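Local atomic coordinates of mialostatin (Ixodes ricinus, PDB entry 6ZTK), a protein that inhibits cysteine cathepsins of the tick midgut and of the host, and so restrains the digestion of blood proteins. Residues Tyr60-Val64 with Gly96-Ser100; Thr87-Cys91 with Leu103-Thr108. All coordinates share one frame; numbering follows the deposited sequence.

How the contacts relate
Contacts 1 and 2 lie next to each other, their centres about 8 Å apart, on the same side of the chain's centre. Strands 60-74 and 78-92, neighbours in the antiparallel cystatin sheet, each lend a segment, and the other two segments both come from the long connection between strands 78-92 and 113-122. Along the chain the order is 60-64, 87-91, 96-100, 103-108, so the contacts interleave. They also touch directly: Y61 O accepts a probable hydrogen bond from S89 OG, 2.7 Å away, and V97 packs on L103. Together they fold one irregular connection back onto two adjoining strands, with the C91-C104 disulfide as the covalent tie.

Contact 1: Tyr60-Val64 with Gly96-Ser100; sequences YYDTV and GVEYS
Y99 lays its side chain across Y61 and reaches on to T63. With its CG anti to the backbone N (chi1 177°), the side chain extends from the loop 96-100 toward the strand. Its CB sits almost squarely over the middle of the Y61 ring, 4.2 Å from that ring's centroid, a CH-pi contact. Farther along, CD2 comes 3.8 Å from Y61 CB and about as near to Y61 CG, so this edge of Y99 is turned to the face of Y61. The two rings form an edge-to-face pair, their planes at 72° and their centroids 5.6 Å apart. Y99 CE2 then passes 3.3 Å from the carbonyl oxygen D62 O, a buried atom with no hydrogen-bonding partner in the model. At the tip, Y99 OH lies 2.8 Å from T63 OG1 and is also hydrogen-bonded to H48 ND1 of helix 41-52.

Y61 has its own neighbours on the loop. V97 CG1 meets the edge of its ring, 4.1 Å from Y61 CE2. Beyond that edge, a water accepts from Y61 OH at 2.7 Å and donates to V97 O, linking the phenol to the loop backbone. Within the sheet, the Y61 backbone pairs with S89 and C91 of strand 78-92. This is surface packing in the cystatin fold: the loop that follows strand 78-92 folds over the start of strand 60-74, and Y99 spans from there to the helix cradled by the sheet.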
loop_
_atom_site.group_PDB
_atom_site.type_symbol
_atom_site.label_atom_id
_atom_site.label_comp_id
_atom_site.label_asym_id
_atom_site.label_seq_id
_atom_site.Cartn_x
_atom_site.Cartn_y
_atom_site.Cartn_z
ATOM N N TYR A 60 1.260 4.937 -14.715
ATOM C CA TYR A 60 0.737 3.661 -14.229
ATOM C C TYR A 60 0.577 3.648 -12.712
ATOM O O TYR A 60 1.453 4.199 -12.006
ATOM C CB TYR A 60 1.640 2.473 -14.618
ATOM C CG TYR A 60 1.815 2.260 -16.092
ATOM C CD1 TYR A 60 2.816 2.892 -16.809
ATOM C CD2 TYR A 60 0.952 1.418 -16.733
ATOM C CE1 TYR A 60 2.962 2.675 -18.171
ATOM C CE2 TYR A 60 1.089 1.186 -18.102
ATOM C CZ TYR A 60 2.095 1.810 -18.807
ATOM O OH TYR A 60 2.199 1.549 -20.158
ATOM N N TYR A 61 -0.484 3.008 -12.208
ATOM C CA TYR A 61 -0.503 2.619 -10.792
ATOM C C TYR A 61 0.745 1.794 -10.449
ATOM O O TYR A 61 1.148 0.922 -11.251
ATOM C CB TYR A 61 -1.764 1.871 -10.375
ATOM C CG TYR A 61 -3.004 2.720 -10.336
ATOM C CD1 TYR A 61 -3.223 3.611 -9.304
ATOM C CD2 TYR A 61 -3.967 2.587 -11.309
ATOM C CE1 TYR A 61 -4.396 4.369 -9.249
ATOM C CE2 TYR A 61 -5.134 3.322 -11.286
ATOM C CZ TYR A 61 -5.335 4.235 -10.252
ATOM O OH TYR A 61 -6.487 5.007 -10.238
ATOM N N ASP A 62 1.320 2.045 -9.269
ATOM C CA ASP A 62 2.148 0.977 -8.656
ATOM C C ASP A 62 1.266 -0.165 -8.194
ATOM O O ASP A 62 0.036 -0.016 -7.947
ATOM C CB ASP A 62 2.983 1.549 -7.515
ATOM C CG ASP A 62 4.054 2.430 -8.053
ATOM O OD1 ASP A 62 4.608 2.134 -9.167
ATOM O OD2 ASP A 62 4.249 3.501 -7.367
ATOM N N THR A 63 1.900 -1.314 -7.883
ATOM C CA THR A 63 1.253 -2.379 -7.156
ATOM C C THR A 63 2.211 -2.934 -6.102
ATOM O O THR A 63 3.395 -2.582 -6.147
ATOM C CB THR A 63 0.690 -3.471 -8.093
ATOM O OG1 THR A 63 -0.153 -4.327 -7.340
ATOM C CG2 THR A 63 1.769 -4.291 -8.773
ATOM N N VAL A 64 1.653 -3.633 -5.156
ATOM C CA VAL A 64 2.405 -4.236 -4.013
ATOM C C VAL A 64 3.051 -5.540 -4.458
ATOM O O VAL A 64 2.308 -6.446 -4.989
ATOM C CB VAL A 64 1.512 -4.476 -2.809
ATOM C CG1 VAL A 64 2.338 -4.993 -1.649
ATOM C CG2 VAL A 64 0.767 -3.227 -2.370
ATOM N N GLY A 96 -9.315 5.435 -16.728
ATOM C CA GLY A 96 -10.575 5.366 -15.996
ATOM C C GLY A 96 -10.709 4.007 -15.289
ATOM O O GLY A 96 -11.768 3.705 -14.896
ATOM N N VAL A 97 -9.643 3.198 -15.285
ATOM C CA VAL A 97 -9.638 1.846 -14.645
ATOM C C VAL A 97 -9.732 2.015 -13.126
ATOM O O VAL A 97 -9.060 2.831 -12.597
ATOM C CB VAL A 97 -8.383 1.023 -15.030
ATOM C CG1 VAL A 97 -7.081 1.505 -14.381
ATOM C CG2 VAL A 97 -8.576 -0.439 -14.699
ATOM N N GLU A 98 -10.556 1.208 -12.464
ATOM C CA GLU A 98 -10.523 1.045 -10.993
ATOM C C GLU A 98 -9.296 0.196 -10.630
ATOM O O GLU A 98 -9.149 -0.915 -11.204
ATOM C CB GLU A 98 -11.840 0.362 -10.610
ATOM C CG GLU A 98 -12.103 0.212 -9.130
ATOM C CD GLU A 98 -13.319 -0.663 -8.809
ATOM O OE1 GLU A 98 -14.171 -0.898 -9.713
ATOM O OE2 GLU A 98 -13.412 -1.134 -7.660
ATOM N N TYR A 99 -8.457 0.626 -9.664
ATOM C CA TYR A 99 -7.317 -0.210 -9.213
ATOM C C TYR A 99 -7.900 -1.459 -8.556
ATOM O O TYR A 99 -8.803 -1.338 -7.700
ATOM C CB TYR A 99 -6.413 0.535 -8.218
ATOM C CG TYR A 99 -5.284 -0.316 -7.684
ATOM C CD1 TYR A 99 -5.498 -1.185 -6.621
ATOM C CD2 TYR A 99 -4.041 -0.308 -8.290
ATOM C CE1 TYR A 99 -4.507 -2.042 -6.171
ATOM C CE2 TYR A 99 -3.051 -1.180 -7.871
ATOM C CZ TYR A 99 -3.288 -2.045 -6.823
ATOM O OH TYR A 99 -2.305 -2.880 -6.379
ATOM N N SER A 100 -7.309 -2.611 -8.852
ATOM C CA SER A 100 -7.436 -3.859 -8.060
ATOM C C SER A 100 -6.148 -4.661 -8.176
ATOM O O SER A 100 -5.390 -4.498 -9.158
ATOM C CB SER A 100 -8.648 -4.676 -8.520
ATOM O OG SER A 100 -8.357 -5.321 -9.752
HETATM O O HOH W 1 -7.842 5.091 -12.529
#

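Contact 2: Thr87-Cys91 with Leu103-Thr108; sequences TQSTC and LCQPKT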
loop_
_atom_site.group_PDB
_atom_site.type_symbol
_atom_site.label_atom_id
_atom_site.label_comp_id
_atom_site.label_asym_id
_atom_site.label_seq_id
_atom_site.Cartn_x
_atom_site.Cartn_y
_atom_site.Cartn_z
ATOM N N THR A 87 6.207 -2.009 -7.337
ATOM C CA THR A 87 6.751 -1.953 -8.705
ATOM C C THR A 87 5.631 -1.420 -9.598
ATOM O O THR A 87 4.476 -1.438 -9.154
ATOM C CB THR A 87 7.224 -3.359 -9.112
ATOM O OG1 THR A 87 8.150 -3.228 -10.209
ATOM C CG2 THR A 87 6.101 -4.303 -9.360
ATOM N N GLN A 88 6.002 -0.962 -10.785
ATOM C CA GLN A 88 5.020 -0.414 -11.736
ATOM C C GLN A 88 4.025 -1.511 -12.092
ATOM O O GLN A 88 4.449 -2.667 -12.417
ATOM C CB GLN A 88 5.750 0.122 -12.960
ATOM C CG GLN A 88 4.865 0.883 -13.928
ATOM C CD GLN A 88 5.698 1.431 -15.070
ATOM O OE1 GLN A 88 6.440 2.415 -14.895
ATOM N NE2 GLN A 88 5.593 0.788 -16.211
ATOM N N SER A 89 2.723 -1.205 -12.069
ATOM C CA SER A 89 1.683 -2.145 -12.538
ATOM C C SER A 89 1.433 -1.884 -14.027
ATOM O O SER A 89 1.943 -0.922 -14.585
ATOM C CB SER A 89 0.364 -2.054 -11.805
ATOM O OG SER A 89 -0.437 -0.973 -12.315
ATOM N N THR A 90 0.612 -2.744 -14.600
ATOM C CA THR A 90 0.172 -2.595 -16.015
ATOM C C THR A 90 -1.051 -1.707 -16.155
ATOM O O THR A 90 -1.506 -1.558 -17.304
ATOM C CB THR A 90 -0.118 -3.975 -16.598
ATOM O OG1 THR A 90 -1.136 -4.603 -15.834
ATOM C CG2 THR A 90 1.156 -4.798 -16.636
ATOM N N CYS A 91 -1.610 -1.190 -15.076
ATOM C CA CYS A 91 -2.852 -0.368 -15.120
ATOM C C CYS A 91 -2.493 1.105 -15.371
ATOM O O CYS A 91 -1.849 1.754 -14.503
ATOM C CB CYS A 91 -3.626 -0.410 -13.838
ATOM S SG CYS A 91 -4.570 -1.930 -13.560
ATOM N N LEU A 103 -6.300 -7.019 -11.315
ATOM C CA LEU A 103 -6.102 -6.411 -12.649
ATOM C C LEU A 103 -4.725 -5.747 -12.777
ATOM O O LEU A 103 -4.066 -5.823 -13.822
ATOM C CB LEU A 103 -7.213 -5.395 -12.842
ATOM C CG LEU A 103 -7.240 -4.734 -14.198
ATOM C CD1 LEU A 103 -7.439 -5.807 -15.291
ATOM C CD2 LEU A 103 -8.303 -3.693 -14.259
ATOM N N CYS A 104 -4.295 -5.049 -11.712
ATOM C CA CYS A 104 -3.093 -4.220 -11.796
ATOM C C CYS A 104 -1.873 -5.046 -11.427
ATOM O O CYS A 104 -1.250 -4.807 -10.383
ATOM C CB CYS A 104 -3.247 -2.983 -10.954
ATOM S SG CYS A 104 -4.726 -2.039 -11.447
ATOM N N GLN A 105 -1.585 -6.064 -12.231
ATOM C CA GLN A 105 -0.413 -6.924 -11.970
ATOM C C GLN A 105 0.875 -6.185 -12.196
ATOM O O GLN A 105 0.971 -5.235 -12.952
ATOM C CB GLN A 105 -0.459 -8.143 -12.912
ATOM C CG GLN A 105 -1.618 -9.042 -12.549
ATOM C CD GLN A 105 -1.358 -9.821 -11.290
ATOM O OE1 GLN A 105 -0.334 -10.495 -11.194
ATOM N NE2 GLN A 105 -2.225 -9.692 -10.302
ATOM N N PRO A 106 2.007 -6.659 -11.593
ATOM C CA PRO A 106 3.291 -6.046 -11.860
ATOM C C PRO A 106 3.704 -6.171 -13.323
ATOM O O PRO A 106 3.524 -7.318 -13.872
ATOM C CB PRO A 106 4.278 -6.873 -11.017
ATOM C CG PRO A 106 3.478 -7.629 -10.103
ATOM C CD PRO A 106 2.078 -7.767 -10.640
ATOM N N LYS A 107 4.305 -5.147 -13.904
ATOM C CA LYS A 107 4.888 -5.239 -15.272
ATOM C C LYS A 107 6.036 -6.245 -15.176
ATOM O O LYS A 107 6.120 -7.149 -16.045
ATOM C CB LYS A 107 5.344 -3.902 -15.818
ATOM C CG LYS A 107 5.961 -3.976 -17.209
ATOM C CD LYS A 107 6.526 -2.680 -17.702
ATOM C CE LYS A 107 6.799 -2.717 -19.195
ATOM N NZ LYS A 107 7.624 -1.560 -19.600
ATOM N N THR A 108 6.880 -6.143 -14.155
ATOM C CA THR A 108 7.997 -7.093 -13.893
ATOM C C THR A 108 8.053 -7.367 -12.399
ATOM O O THR A 108 7.565 -6.522 -11.633
ATOM C CB THR A 108 9.322 -6.538 -14.407
ATOM O OG1 THR A 108 9.794 -5.588 -13.449
ATOM C CG2 THR A 108 9.196 -5.892 -15.762
HETATM O O HOH W 2 7.036 -3.478 -12.837
HETATM O O HOH W 3 6.142 0.935 -19.019
HETATM O O HOH W 4 -3.751 -4.185 -16.261
#
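A disulfide joins C91 and C104 with a chi3 of -90°, C91 SG being bonded to C104 SG at 2.1 Å. L103 leans against the bridge, its CG 3.9 Å from C91 SG. Beside the bridge, S89 has OG between its backbone N and carbonyl carbon (chi1 82°), where it accepts from C91 N at 3.0 Å and closes an ST turn; the same OG also hydrogen-bonds Y61 O of the neighbouring strand, and C104 CB packs against it.

Two backbone bonds flank the S89-P106 bridge: K107 N to Q88 O, 2.9 Å and almost straight, and T90 N to Q105 O, 3.0 Å and more bent. Q88 and K107 run side by side in the same direction, both chains extended, with Q88 NE2 3.9 Å from K107 CD and one water accepting from both terminal nitrogens. At about a right angle to P106, T87 brings CG2 to within 3.6 Å of P106 CB. Another water donates to T87 OG1, which is also hydrogen-bonded to K110 O, and to Q88 O, and accepts from T108 N.

The loop 103-108 thus borders the end of strand 78-92, which pairs with strand 60-74 through Y61 and T63, while P106 also touches L65 of that neighbouring strand.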